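PDB 2CYA: tyrosine--tRNA ligase from Aeropyrum pernix, which probably catalyses the activation of tyrosine by ATP and its transfer to the acceptor end of tRNA(Tyr) in protein synthesis. Local coordinates for residues Val47-Trp52 with Met239-Pro244; Lys124-Leu129 with Pro166-Ser171; Thr17-Thr22 with Ala208-Ile213; Pro275-Ala280 with Thr307-Leu312. All coordinates share one frame; numbering follows the deposited sequence.

How the contacts relate
From the N terminus the chain first lays down residues 17-22, the edge strand that later receives 208-213 to close contact 3. Residues 47-52 follow before that loop closes and meet 239-244 only after it, so contacts 1 and 3 cross. Contact 2 closes a shorter excursion by packing two helices near the subunit interface, and is nested inside both. Contact 4 comes last, in series with the others, and joins two helices of the C-terminal part. Contact 3 thus ties the N-terminal end to the central sheet and contact 1 joins the two class I signature motifs, inferred to bind ATP, with Ile50 of contact 1 packing on Ile279 of contact 4 (CD1 to CD1, 3.8 Å).

Contact 1 of 4, residues Val47-Trp52 with Met239-Pro244. With SO4 (sulfate ion), chain C.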
loop_
_atom_site.group_PDB
_atom_site.type_symbol
_atom_site.label_atom_id
_atom_site.label_comp_id
_atom_site.label_asym_id
_atom_site.label_seq_id
_atom_site.Cartn_x
_atom_site.Cartn_y
_atom_site.Cartn_z
ATOM N N VAL A 47 26.035 8.357 2.351
ATOM C CA VAL A 47 26.689 9.623 2.643
ATOM C C VAL A 47 26.389 10.615 1.519
ATOM O O VAL A 47 26.497 10.293 0.336
ATOM C CB VAL A 47 28.221 9.451 2.765
ATOM C CG1 VAL A 47 28.863 10.777 3.187
ATOM C CG2 VAL A 47 28.546 8.347 3.774
ATOM N N ALA A 48 26.000 11.825 1.897
ATOM C CA ALA A 48 25.701 12.840 0.907
ATOM C C ALA A 48 26.899 13.126 -0.011
ATOM O O ALA A 48 28.036 13.230 0.445
ATOM C CB ALA A 48 25.274 14.111 1.597
ATOM N N HIS A 49 26.639 13.225 -1.309
ATOM C CA HIS A 49 27.698 13.561 -2.244
ATOM C C HIS A 49 27.336 14.941 -2.808
ATOM O O HIS A 49 26.244 15.444 -2.560
ATOM C CB HIS A 49 27.842 12.491 -3.331
ATOM C CG HIS A 49 26.591 12.225 -4.099
ATOM N ND1 HIS A 49 26.096 13.099 -5.042
ATOM C CD2 HIS A 49 25.757 11.157 -4.098
ATOM C CE1 HIS A 49 25.010 12.581 -5.592
ATOM N NE2 HIS A 49 24.783 11.403 -5.038
ATOM N N ILE A 50 28.229 15.554 -3.568
ATOM C CA ILE A 50 27.960 16.911 -4.022
ATOM C C ILE A 50 26.736 17.111 -4.896
ATOM O O ILE A 50 26.239 18.230 -5.010
ATOM C CB ILE A 50 29.200 17.500 -4.716
ATOM C CG1 ILE A 50 29.587 16.655 -5.951
ATOM C CG2 ILE A 50 30.348 17.556 -3.705
ATOM C CD1 ILE A 50 30.732 17.273 -6.753
ATOM N N GLY A 51 26.233 16.030 -5.491
ATOM C CA GLY A 51 25.071 16.147 -6.349
ATOM C C GLY A 51 23.858 16.650 -5.610
ATOM O O GLY A 51 23.020 17.366 -6.165
ATOM N N TRP A 52 23.766 16.279 -4.341
ATOM C CA TRP A 52 22.640 16.680 -3.509
ATOM C C TRP A 52 22.679 18.166 -3.192
ATOM O O TRP A 52 21.643 18.755 -2.859
ATOM C CB TRP A 52 22.633 15.877 -2.202
ATOM C CG TRP A 52 22.351 14.407 -2.390
ATOM C CD1 TRP A 52 22.184 13.742 -3.586
ATOM C CD2 TRP A 52 22.258 13.412 -1.363
ATOM N NE1 TRP A 52 22.003 12.394 -3.358
ATOM C CE2 TRP A 52 22.047 12.163 -2.005
ATOM C CE3 TRP A 52 22.334 13.448 0.035
ATOM C CZ2 TRP A 52 21.915 10.963 -1.287
ATOM C CZ3 TRP A 52 22.200 12.252 0.749
ATOM C CH2 TRP A 52 21.994 11.028 0.082
ATOM N N MET A 239 25.363 10.480 -10.482
ATOM C CA MET A 239 26.404 10.410 -9.465
ATOM C C MET A 239 25.753 9.763 -8.238
ATOM O O MET A 239 24.694 10.202 -7.787
ATOM C CB MET A 239 26.919 11.816 -9.114
ATOM C CG MET A 239 28.165 11.809 -8.229
ATOM S SD MET A 239 28.707 13.427 -7.575
ATOM C CE MET A 239 29.979 13.867 -8.754
ATOM N N SER A 240 26.366 8.709 -7.714
ATOM C CA SER A 240 25.816 8.026 -6.547
ATOM C C SER A 240 26.904 7.263 -5.805
ATOM O O SER A 240 28.034 7.156 -6.285
ATOM C CB SER A 240 24.695 7.062 -6.968
ATOM O OG SER A 240 25.180 6.015 -7.791
ATOM N N LYS A 241 26.554 6.726 -4.638
ATOM C CA LYS A 241 27.498 5.975 -3.811
ATOM C C LYS A 241 27.954 4.621 -4.389
ATOM O O LYS A 241 28.773 3.932 -3.777
ATOM C CB LYS A 241 26.904 5.760 -2.410
ATOM C CG LYS A 241 26.691 7.044 -1.605
ATOM C CD LYS A 241 25.458 7.821 -2.041
ATOM C CE LYS A 241 24.188 7.075 -1.659
ATOM N NZ LYS A 241 22.960 7.791 -2.079
ATOM N N SER A 242 27.435 4.255 -5.563
ATOM C CA SER A 242 27.782 2.988 -6.226
ATOM C C SER A 242 29.297 2.779 -6.363
ATOM O O SER A 242 29.871 1.891 -5.727
ATOM C CB SER A 242 27.133 2.927 -7.616
ATOM O OG SER A 242 25.727 3.119 -7.546
ATOM N N LYS A 243 29.931 3.588 -7.213
ATOM C CA LYS A 243 31.379 3.527 -7.436
ATOM C C LYS A 243 31.989 4.789 -6.826
ATOM O O LYS A 243 31.977 5.860 -7.443
ATOM C CB LYS A 243 31.696 3.479 -8.935
ATOM C CG LYS A 243 31.249 2.208 -9.651
ATOM C CD LYS A 243 31.512 2.308 -11.152
ATOM C CE LYS A 243 32.979 2.622 -11.436
ATOM N NZ LYS A 243 33.222 2.958 -12.866
ATOM N N PRO A 244 32.535 4.672 -5.604
ATOM C CA PRO A 244 33.150 5.784 -4.877
ATOM C C PRO A 244 33.920 6.779 -5.728
ATOM O O PRO A 244 33.769 7.981 -5.552
ATOM C CB PRO A 244 34.044 5.078 -3.865
ATOM C CG PRO A 244 33.239 3.860 -3.531
ATOM C CD PRO A 244 32.784 3.396 -4.904
HETATM S S SO4 C . 21.585 9.024 -5.061
HETATM O O1 SO4 C . 21.683 9.881 -6.324
HETATM O O2 SO4 C . 20.190 9.241 -4.475
HETATM O O3 SO4 C . 21.658 7.666 -5.466
HETATM O O4 SO4 C . 22.473 9.635 -4.136
#
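Met239, second residue of the KMSKS motif, slides past His49, its CG over one face of the imidazole at 4.3 Å from the ring centroid. With CG anti to the backbone N (chi1 -170°), the chain bends at its end to bring SD within 3.7 Å of Ile50 CG1. Met239 O also comes close to the imidazole, but the angle is too poor for a hydrogen bond. Ser240 sets its CB away from residues 47-52, near sulfate O3; its OG and Ser242 OG share a hydrogen bond of 3.0 Å. Lys241 bends twice, at chi2 and chi3, so that CD passes the edge of His49 and NZ reaches sulfate O4 at 2.8 Å while also bonding Ser45 OG. That oxygen is gripped twice more, by His49 NE2 at 3.0 Å and Trp52 NE1 at 2.9 Å. The sulfate probably comes from the crystallisation liquor, yet it lies between inferred ATP-binding residues of the two class I signatures, His49-Trp52 standing in the place of HIGH. His49 ND1 accepts from Gly51 N, capping the turn into helix 51-64. Behind this, Ile50 rests on helix 275-284 and Val47 on helix 349-360.

Contact 2 of 4, residues Lys124-Leu129 with Pro166-Ser171; sequences KDYWGL and PLMQVS
Tyr126 and Trp127 of helix 124-135 pack on Met168 and Ser171 of helix 161-175, a helix pair beside the dimer interface of this class I synthetase. The short segments cross at 118°, their axes 9.7 Å apart at closest approach. Tyr126, its CG anti to the backbone N (chi1 170°), reaches across to the other helix, where its hydroxyl OH sits 3.3 Å from Met168 CB. That hydroxyl hydrogen-bonds Asp172 OD1, just past the segment, while ring atom CE1 lies 3.8 Å from Ser171 CB. A phenylalanine in place of Tyr126 would probably leave Asp172 without this hydroxyl partner and its carboxylate less firmly placed. Met168 runs at about a right angle to Tyr126 and bends at its last torsion, bringing CE to 3.9 Å from Trp127 CH2; its sulfur approaches the same indole obliquely, a Met-aromatic contact. Tyr126 CD2 lies over the centre of one Trp127 face, 3.7 Å above its plane, and Trp127 stacks with Trp127 of the second subunit. Ser171 OG comes near Leu129 O but bonds back to Leu167 O at 2.8 Å. Ser171 N meets that carbonyl from the opposite face of its plane, so two donors of one residue hold it. Helix 161-175 also carries Tyr165, Gln169 and Asp172, predicted to bind L-tyrosine, with Gln169 NE2 bonded to Gln187 OE1. The arrangement is consistent with a tyrosine pocket one helix of which packs against a partner helix at the subunit interface of a Rossmann-fold catalytic domain.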
loop_
_atom_site.group_PDB
_atom_site.type_symbol
_atom_site.label_atom_id
_atom_site.label_comp_id
_atom_site.label_asym_id
_atom_site.label_seq_id
_atom_site.Cartn_x
_atom_site.Cartn_y
_atom_site.Cartn_z
ATOM N N LYS A 124 -3.344 7.055 10.046
ATOM C CA LYS A 124 -4.241 6.270 9.210
ATOM C C LYS A 124 -4.704 7.077 8.004
ATOM O O LYS A 124 -4.885 6.533 6.909
ATOM C CB LYS A 124 -5.446 5.791 10.027
ATOM C CG LYS A 124 -6.445 6.858 10.452
ATOM C CD LYS A 124 -7.526 6.221 11.345
ATOM C CE LYS A 124 -8.824 7.024 11.357
ATOM N NZ LYS A 124 -8.590 8.403 11.862
ATOM N N ASP A 125 -4.881 8.380 8.186
ATOM C CA ASP A 125 -5.316 9.211 7.068
ATOM C C ASP A 125 -4.312 9.206 5.929
ATOM O O ASP A 125 -4.690 9.338 4.774
ATOM C CB ASP A 125 -5.581 10.641 7.529
ATOM C CG ASP A 125 -6.812 10.737 8.412
ATOM O OD1 ASP A 125 -7.683 9.844 8.295
ATOM O OD2 ASP A 125 -6.912 11.695 9.209
ATOM N N TYR A 126 -3.032 9.046 6.249
ATOM C CA TYR A 126 -2.041 8.997 5.199
ATOM C C TYR A 126 -2.282 7.741 4.353
ATOM O O TYR A 126 -2.334 7.819 3.116
ATOM C CB TYR A 126 -0.633 8.956 5.781
ATOM C CG TYR A 126 0.416 8.665 4.746
ATOM C CD1 TYR A 126 0.822 9.645 3.829
ATOM C CD2 TYR A 126 1.033 7.420 4.702
ATOM C CE1 TYR A 126 1.832 9.380 2.905
ATOM C CE2 TYR A 126 2.029 7.141 3.784
ATOM C CZ TYR A 126 2.431 8.116 2.888
ATOM O OH TYR A 126 3.428 7.812 1.975
ATOM N N TRP A 127 -2.431 6.587 5.014
ATOM C CA TRP A 127 -2.668 5.340 4.279
ATOM C C TRP A 127 -4.014 5.427 3.600
ATOM O O TRP A 127 -4.211 4.882 2.526
ATOM C CB TRP A 127 -2.555 4.123 5.222
ATOM C CG TRP A 127 -1.145 4.007 5.745
ATOM C CD1 TRP A 127 -0.697 4.361 6.998
ATOM C CD2 TRP A 127 0.022 3.681 4.981
ATOM N NE1 TRP A 127 0.678 4.284 7.048
ATOM C CE2 TRP A 127 1.143 3.871 5.823
ATOM C CE3 TRP A 127 0.231 3.252 3.658
ATOM C CZ2 TRP A 127 2.460 3.646 5.387
ATOM C CZ3 TRP A 127 1.541 3.029 3.226
ATOM C CH2 TRP A 127 2.638 3.229 4.091
ATOM N N GLY A 128 -4.938 6.157 4.211
ATOM C CA GLY A 128 -6.233 6.343 3.580
ATOM C C GLY A 128 -6.039 6.989 2.208
ATOM O O GLY A 128 -6.742 6.634 1.236
ATOM N N LEU A 129 -5.082 7.926 2.118
ATOM C CA LEU A 129 -4.768 8.624 0.852
ATOM C C LEU A 129 -4.036 7.695 -0.092
ATOM O O LEU A 129 -4.246 7.726 -1.305
ATOM C CB LEU A 129 -3.869 9.862 1.084
ATOM C CG LEU A 129 -4.465 11.267 1.214
ATOM C CD1 LEU A 129 -3.355 12.269 1.572
ATOM C CD2 LEU A 129 -5.121 11.670 -0.102
ATOM N N PRO A 166 5.634 4.814 -5.655
ATOM C CA PRO A 166 5.020 5.985 -6.314
ATOM C C PRO A 166 3.714 6.415 -5.644
ATOM O O PRO A 166 3.413 7.612 -5.526
ATOM C CB PRO A 166 4.759 5.490 -7.736
ATOM C CG PRO A 166 5.722 4.363 -7.915
ATOM C CD PRO A 166 5.769 3.684 -6.593
ATOM N N LEU A 167 2.918 5.431 -5.248
ATOM C CA LEU A 167 1.642 5.689 -4.595
ATOM C C LEU A 167 1.929 6.489 -3.320
ATOM O O LEU A 167 1.252 7.468 -3.021
ATOM C CB LEU A 167 0.952 4.357 -4.257
ATOM C CG LEU A 167 -0.159 3.780 -5.158
ATOM C CD1 LEU A 167 -0.059 4.302 -6.566
ATOM C CD2 LEU A 167 -0.108 2.230 -5.116
ATOM N N MET A 168 2.952 6.072 -2.588
ATOM C CA MET A 168 3.344 6.761 -1.360
ATOM C C MET A 168 3.942 8.133 -1.663
ATOM O O MET A 168 3.723 9.083 -0.916
ATOM C CB MET A 168 4.367 5.925 -0.580
ATOM C CG MET A 168 3.730 4.741 0.172
ATOM S SD MET A 168 4.977 3.717 0.953
ATOM C CE MET A 168 5.631 4.911 2.204
ATOM N N GLN A 169 4.705 8.224 -2.752
ATOM C CA GLN A 169 5.328 9.487 -3.132
ATOM C C GLN A 169 4.238 10.523 -3.382
ATOM O O GLN A 169 4.261 11.612 -2.801
ATOM C CB GLN A 169 6.211 9.297 -4.373
ATOM C CG GLN A 169 7.034 10.542 -4.720
ATOM C CD GLN A 169 8.328 10.211 -5.461
ATOM O OE1 GLN A 169 8.519 9.086 -5.945
ATOM N NE2 GLN A 169 9.226 11.194 -5.551
ATOM N N VAL A 170 3.260 10.170 -4.210
ATOM C CA VAL A 170 2.146 11.069 -4.507
ATOM C C VAL A 170 1.363 11.390 -3.218
ATOM O O VAL A 170 0.955 12.535 -2.989
ATOM C CB VAL A 170 1.184 10.423 -5.536
ATOM C CG1 VAL A 170 -0.049 11.281 -5.717
ATOM C CG2 VAL A 170 1.899 10.232 -6.869
ATOM N N SER A 171 1.158 10.387 -2.368
ATOM C CA SER A 171 0.409 10.622 -1.149
ATOM C C SER A 171 1.138 11.544 -0.185
ATOM O O SER A 171 0.497 12.251 0.582
ATOM C CB SER A 171 0.075 9.293 -0.459
ATOM O OG SER A 171 -0.744 8.502 -1.301
#

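Contact 3 of 4, residues Thr17-Thr22 with Ala208-Ile213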
loop_
_atom_site.group_PDB
_atom_site.type_symbol
_atom_site.label_atom_id
_atom_site.label_comp_id
_atom_site.label_asym_id
_atom_site.label_seq_id
_atom_site.Cartn_x
_atom_site.Cartn_y
_atom_site.Cartn_z
ATOM N N THR A 17 16.984 25.508 -12.641
ATOM C CA THR A 17 16.168 24.320 -12.702
ATOM C C THR A 17 16.143 23.816 -14.144
ATOM O O THR A 17 16.401 24.575 -15.086
ATOM C CB THR A 17 14.747 24.637 -12.238
ATOM O OG1 THR A 17 14.192 25.663 -13.070
ATOM C CG2 THR A 17 14.772 25.125 -10.803
ATOM N N VAL A 18 15.846 22.532 -14.310
ATOM C CA VAL A 18 15.757 21.914 -15.628
ATOM C C VAL A 18 14.367 22.196 -16.212
ATOM O O VAL A 18 14.207 22.380 -17.417
ATOM C CB VAL A 18 15.938 20.378 -15.540
ATOM C CG1 VAL A 18 15.661 19.736 -16.896
ATOM C CG2 VAL A 18 17.336 20.045 -15.079
ATOM N N GLU A 19 13.359 22.223 -15.351
ATOM C CA GLU A 19 12.005 22.476 -15.809
ATOM C C GLU A 19 11.102 22.819 -14.642
ATOM O O GLU A 19 11.401 22.508 -13.487
ATOM C CB GLU A 19 11.437 21.239 -16.524
ATOM C CG GLU A 19 10.983 20.108 -15.570
ATOM C CD GLU A 19 10.398 18.896 -16.294
ATOM O OE1 GLU A 19 10.136 19.002 -17.506
ATOM O OE2 GLU A 19 10.191 17.833 -15.657
ATOM N N ILE A 20 9.996 23.473 -14.964
ATOM C CA ILE A 20 8.975 23.829 -13.997
ATOM C C ILE A 20 7.677 23.474 -14.724
ATOM O O ILE A 20 7.414 23.993 -15.809
ATOM C CB ILE A 20 8.990 25.332 -13.654
ATOM C CG1 ILE A 20 10.218 25.662 -12.802
ATOM C CG2 ILE A 20 7.711 25.718 -12.889
ATOM C CD1 ILE A 20 10.378 27.143 -12.522
ATOM N N VAL A 21 6.900 22.555 -14.153
ATOM C CA VAL A 21 5.632 22.133 -14.747
ATOM C C VAL A 21 4.461 22.620 -13.883
ATOM O O VAL A 21 4.111 21.942 -12.914
ATOM C CB VAL A 21 5.538 20.583 -14.831
ATOM C CG1 VAL A 21 4.292 20.175 -15.621
ATOM C CG2 VAL A 21 6.789 20.008 -15.487
ATOM N N THR A 22 3.853 23.775 -14.203
ATOM C CA THR A 22 4.219 24.639 -15.336
ATOM C C THR A 22 4.523 26.027 -14.787
ATOM O O THR A 22 4.089 26.373 -13.683
ATOM C CB THR A 22 3.047 24.831 -16.338
ATOM O OG1 THR A 22 1.965 25.480 -15.664
ATOM C CG2 THR A 22 2.572 23.505 -16.892
ATOM N N ALA A 208 5.418 21.090 -10.296
ATOM C CA ALA A 208 6.625 20.280 -10.186
ATOM C C ALA A 208 7.885 21.048 -10.606
ATOM O O ALA A 208 7.986 21.490 -11.756
ATOM C CB ALA A 208 6.484 19.004 -11.057
ATOM N N ILE A 209 8.851 21.177 -9.692
ATOM C CA ILE A 209 10.111 21.886 -9.986
ATOM C C ILE A 209 11.274 20.910 -9.921
ATOM O O ILE A 209 11.626 20.405 -8.848
ATOM C CB ILE A 209 10.368 23.055 -8.989
ATOM C CG1 ILE A 209 9.271 24.113 -9.126
ATOM C CG2 ILE A 209 11.744 23.684 -9.257
ATOM C CD1 ILE A 209 9.252 25.130 -8.031
ATOM N N HIS A 210 11.884 20.665 -11.074
ATOM C CA HIS A 210 12.971 19.709 -11.174
ATOM C C HIS A 210 14.372 20.287 -11.351
ATOM O O HIS A 210 14.622 21.105 -12.248
ATOM C CB HIS A 210 12.646 18.734 -12.311
ATOM C CG HIS A 210 11.327 18.045 -12.132
ATOM N ND1 HIS A 210 10.450 17.820 -13.169
ATOM C CD2 HIS A 210 10.716 17.573 -11.015
ATOM C CE1 HIS A 210 9.356 17.242 -12.701
ATOM N NE2 HIS A 210 9.493 17.080 -11.396
ATOM N N THR A 211 15.274 19.826 -10.484
ATOM C CA THR A 211 16.669 20.219 -10.489
ATOM C C THR A 211 17.493 19.207 -11.294
ATOM O O THR A 211 17.106 18.044 -11.437
ATOM C CB THR A 211 17.218 20.281 -9.053
ATOM O OG1 THR A 211 16.977 19.037 -8.391
ATOM C CG2 THR A 211 16.536 21.398 -8.287
ATOM N N PRO A 212 18.636 19.647 -11.842
ATOM C CA PRO A 212 19.505 18.770 -12.634
ATOM C C PRO A 212 20.225 17.716 -11.789
ATOM O O PRO A 212 20.527 17.933 -10.621
ATOM C CB PRO A 212 20.477 19.757 -13.296
ATOM C CG PRO A 212 20.605 20.834 -12.256
ATOM C CD PRO A 212 19.163 21.024 -11.797
ATOM N N ILE A 213 20.496 16.573 -12.396
ATOM C CA ILE A 213 21.179 15.485 -11.717
ATOM C C ILE A 213 22.583 15.399 -12.293
ATOM O O ILE A 213 22.747 14.993 -13.446
ATOM C CB ILE A 213 20.433 14.143 -11.962
ATOM C CG1 ILE A 213 19.068 14.178 -11.260
ATOM C CG2 ILE A 213 21.271 12.959 -11.469
ATOM C CD1 ILE A 213 18.146 13.036 -11.640
#
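Four backbone hydrogen bonds join Val18, Glu19 and Val21 to Ala208 and His210 in an antiparallel pairing of short strands. Val21 and Ala208 form a hydrogen-bonded pair, Val21 N giving to Ala208 O at 2.8 Å and Ala208 N returning to Val21 O at 3.0 Å. Glu19 O accepts from His210 N at 3.1 Å, whereas His210 O accepts a hydrogen bond from Val18 N at 2.8 Å. Val18 and Glu19 therefore both stand opposite His210, a classic beta bulge. Between these pairs, Ile20 and Ile209 form a non-hydrogen-bonded pair, with Ile20 CA close to Ala208 O.

The polar side-chain contact is a histidine-carboxylate bond. Glu19 sets CG between its backbone N and carbonyl carbon (chi1 77°) and then runs extended alongside His210, which points the same way. OE2 accepts from ND1 in the ring plane through its anti lone pair, with carboxylate and imidazole turned 46° apart. The 2.5 Å between ND1 and OE2 is short, and its exact value is doubtful. Beyond, His210 NE2 bonds His191 ND1, so both ring nitrogens have partners.

Apolar contacts lie on each face. Thr17 CG2 meets Ile209 CG2 at 3.7 Å on the Ile20 side, Val21 and Ala208 touch on the other, and Val18 CG2 reaches Pro212 CB at 3.6 Å past the bulge.

Strand 19-21 thus forms an edge of the central sheet within this chain, antiparallel to strand 207-211, which pairs on with strand 180-184. Helix 188-198 lies against the Val21 and His210 face, and helix 51-64 packs on Thr17, Thr211 and Pro212.

Contact 4 of 4, residues Pro275-Ala280 with Thr307-Leu312; sequences PVLEIA and TSYEEL
Leu277 lies across Tyr309 at about a right angle, its CB 3.6 Å from the phenolic OH. Tyr309 reaches over the helix from Leu277 to Ala280: its CG stands anti to the backbone N (chi1 169°), its CE1 comes within 3.6 Å of Leu277 O, and the same CE1 is 4.3 Å from Ala280 CB. The hydroxyl lies against Leu277 CB and makes its hydrogen bond with Glu313 OE2, further along its own helix. An alanine at Tyr309 would probably open a gap above Leu277 and Ala280 and leave Glu313 without its hydroxyl mate. Beside the ring, Leu312 fills in with both methyls, CD1 at 4.2 Å from Ala280 CB and CD2 at 3.3 Å from Leu277 CD2, a tight approach. The helix that presents Tyr309 and Leu312 is capped at its start, Ser308 OG accepting from Glu311 N at 3.0 Å, and Thr307 OG1 bonds to the Glu311 carboxylate at OE2. Leu326 of helix 323-346 packs on both Leu277 and Leu312. The result is an apolar core of leucines, Ala280 and the Tyr309 ring between three helices, plain interhelical packing in the helical C-terminal part of the synthetase, away from the annotated sites.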
loop_
_atom_site.group_PDB
_atom_site.type_symbol
_atom_site.label_atom_id
_atom_site.label_comp_id
_atom_site.label_asym_id
_atom_site.label_seq_id
_atom_site.Cartn_x
_atom_site.Cartn_y
_atom_site.Cartn_z
ATOM N N PRO A 275 30.476 16.158 -16.756
ATOM C CA PRO A 275 30.237 16.330 -15.313
ATOM C C PRO A 275 31.054 17.467 -14.691
ATOM O O PRO A 275 30.602 18.131 -13.755
ATOM C CB PRO A 275 30.633 14.978 -14.715
ATOM C CG PRO A 275 30.649 14.032 -15.901
ATOM C CD PRO A 275 31.171 14.890 -17.017
ATOM N N VAL A 276 32.258 17.679 -15.213
ATOM C CA VAL A 276 33.128 18.725 -14.709
ATOM C C VAL A 276 32.482 20.078 -14.938
ATOM O O VAL A 276 32.512 20.950 -14.067
ATOM C CB VAL A 276 34.514 18.679 -15.391
ATOM C CG1 VAL A 276 35.423 19.745 -14.790
ATOM C CG2 VAL A 276 35.126 17.288 -15.205
ATOM N N LEU A 277 31.888 20.251 -16.111
ATOM C CA LEU A 277 31.211 21.502 -16.417
ATOM C C LEU A 277 29.915 21.618 -15.593
ATOM O O LEU A 277 29.584 22.694 -15.107
ATOM C CB LEU A 277 30.906 21.594 -17.921
ATOM C CG LEU A 277 32.059 22.090 -18.796
ATOM C CD1 LEU A 277 31.593 22.256 -20.241
ATOM C CD2 LEU A 277 32.541 23.438 -18.262
ATOM N N GLU A 278 29.196 20.513 -15.432
ATOM C CA GLU A 278 27.963 20.517 -14.646
ATOM C C GLU A 278 28.275 20.959 -13.220
ATOM O O GLU A 278 27.538 21.742 -12.636
ATOM C CB GLU A 278 27.336 19.121 -14.601
ATOM C CG GLU A 278 26.928 18.582 -15.961
ATOM C CD GLU A 278 26.339 17.184 -15.883
ATOM O OE1 GLU A 278 26.782 16.378 -15.034
ATOM O OE2 GLU A 278 25.437 16.886 -16.686
ATOM N N ILE A 279 29.364 20.443 -12.653
ATOM C CA ILE A 279 29.739 20.828 -11.299
ATOM C C ILE A 279 29.991 22.338 -11.262
ATOM O O ILE A 279 29.533 23.038 -10.349
ATOM C CB ILE A 279 31.003 20.087 -10.848
ATOM C CG1 ILE A 279 30.665 18.614 -10.610
ATOM C CG2 ILE A 279 31.626 20.789 -9.628
ATOM C CD1 ILE A 279 31.851 17.735 -10.344
ATOM N N ALA A 280 30.702 22.845 -12.262
ATOM C CA ALA A 280 31.001 24.279 -12.307
ATOM C C ALA A 280 29.715 25.082 -12.389
ATOM O O ALA A 280 29.515 26.047 -11.653
ATOM C CB ALA A 280 31.882 24.604 -13.509
ATOM N N THR A 307 33.581 35.228 -14.432
ATOM C CA THR A 307 32.587 35.803 -13.548
ATOM C C THR A 307 31.199 35.238 -13.809
ATOM O O THR A 307 30.249 35.571 -13.109
ATOM C CB THR A 307 32.553 37.342 -13.691
ATOM O OG1 THR A 307 32.203 37.696 -15.036
ATOM C CG2 THR A 307 33.907 37.926 -13.366
ATOM N N SER A 308 31.086 34.388 -14.820
ATOM C CA SER A 308 29.809 33.769 -15.151
ATOM C C SER A 308 30.102 32.389 -15.706
ATOM O O SER A 308 31.210 32.131 -16.175
ATOM C CB SER A 308 29.054 34.584 -16.209
ATOM O OG SER A 308 29.415 34.187 -17.528
ATOM N N TYR A 309 29.116 31.502 -15.652
ATOM C CA TYR A 309 29.312 30.162 -16.162
ATOM C C TYR A 309 29.311 30.171 -17.677
ATOM O O TYR A 309 30.114 29.480 -18.305
ATOM C CB TYR A 309 28.216 29.212 -15.699
ATOM C CG TYR A 309 28.281 27.894 -16.433
ATOM C CD1 TYR A 309 29.260 26.957 -16.127
ATOM C CD2 TYR A 309 27.427 27.624 -17.500
ATOM C CE1 TYR A 309 29.395 25.791 -16.862
ATOM C CE2 TYR A 309 27.559 26.456 -18.255
ATOM C CZ TYR A 309 28.549 25.548 -17.926
ATOM O OH TYR A 309 28.703 24.400 -18.664
ATOM N N GLU A 310 28.393 30.936 -18.260
ATOM C CA GLU A 310 28.285 31.005 -19.712
ATOM C C GLU A 310 29.609 31.435 -20.335
ATOM O O GLU A 310 29.994 30.932 -21.389
ATOM C CB GLU A 310 27.164 31.962 -20.125
ATOM C CG GLU A 310 26.746 31.802 -21.585
ATOM C CD GLU A 310 26.436 30.347 -21.959
ATOM O OE1 GLU A 310 25.534 29.746 -21.328
ATOM O OE2 GLU A 310 27.092 29.805 -22.884
ATOM N N GLU A 311 30.304 32.363 -19.684
ATOM C CA GLU A 311 31.597 32.814 -20.185
ATOM C C GLU A 311 32.502 31.594 -20.286
ATOM O O GLU A 311 33.047 31.294 -21.349
ATOM C CB GLU A 311 32.228 33.821 -19.226
ATOM C CG GLU A 311 31.637 35.214 -19.275
ATOM C CD GLU A 311 32.192 36.101 -18.174
ATOM O OE1 GLU A 311 33.436 36.180 -18.039
ATOM O OE2 GLU A 311 31.379 36.715 -17.445
ATOM N N LEU A 312 32.647 30.896 -19.163
ATOM C CA LEU A 312 33.472 29.701 -19.084
ATOM C C LEU A 312 33.119 28.702 -20.179
ATOM O O LEU A 312 34.009 28.141 -20.814
ATOM C CB LEU A 312 33.304 29.043 -17.705
ATOM C CG LEU A 312 34.067 27.752 -17.374
ATOM C CD1 LEU A 312 33.864 27.407 -15.910
ATOM C CD2 LEU A 312 33.586 26.609 -18.245
#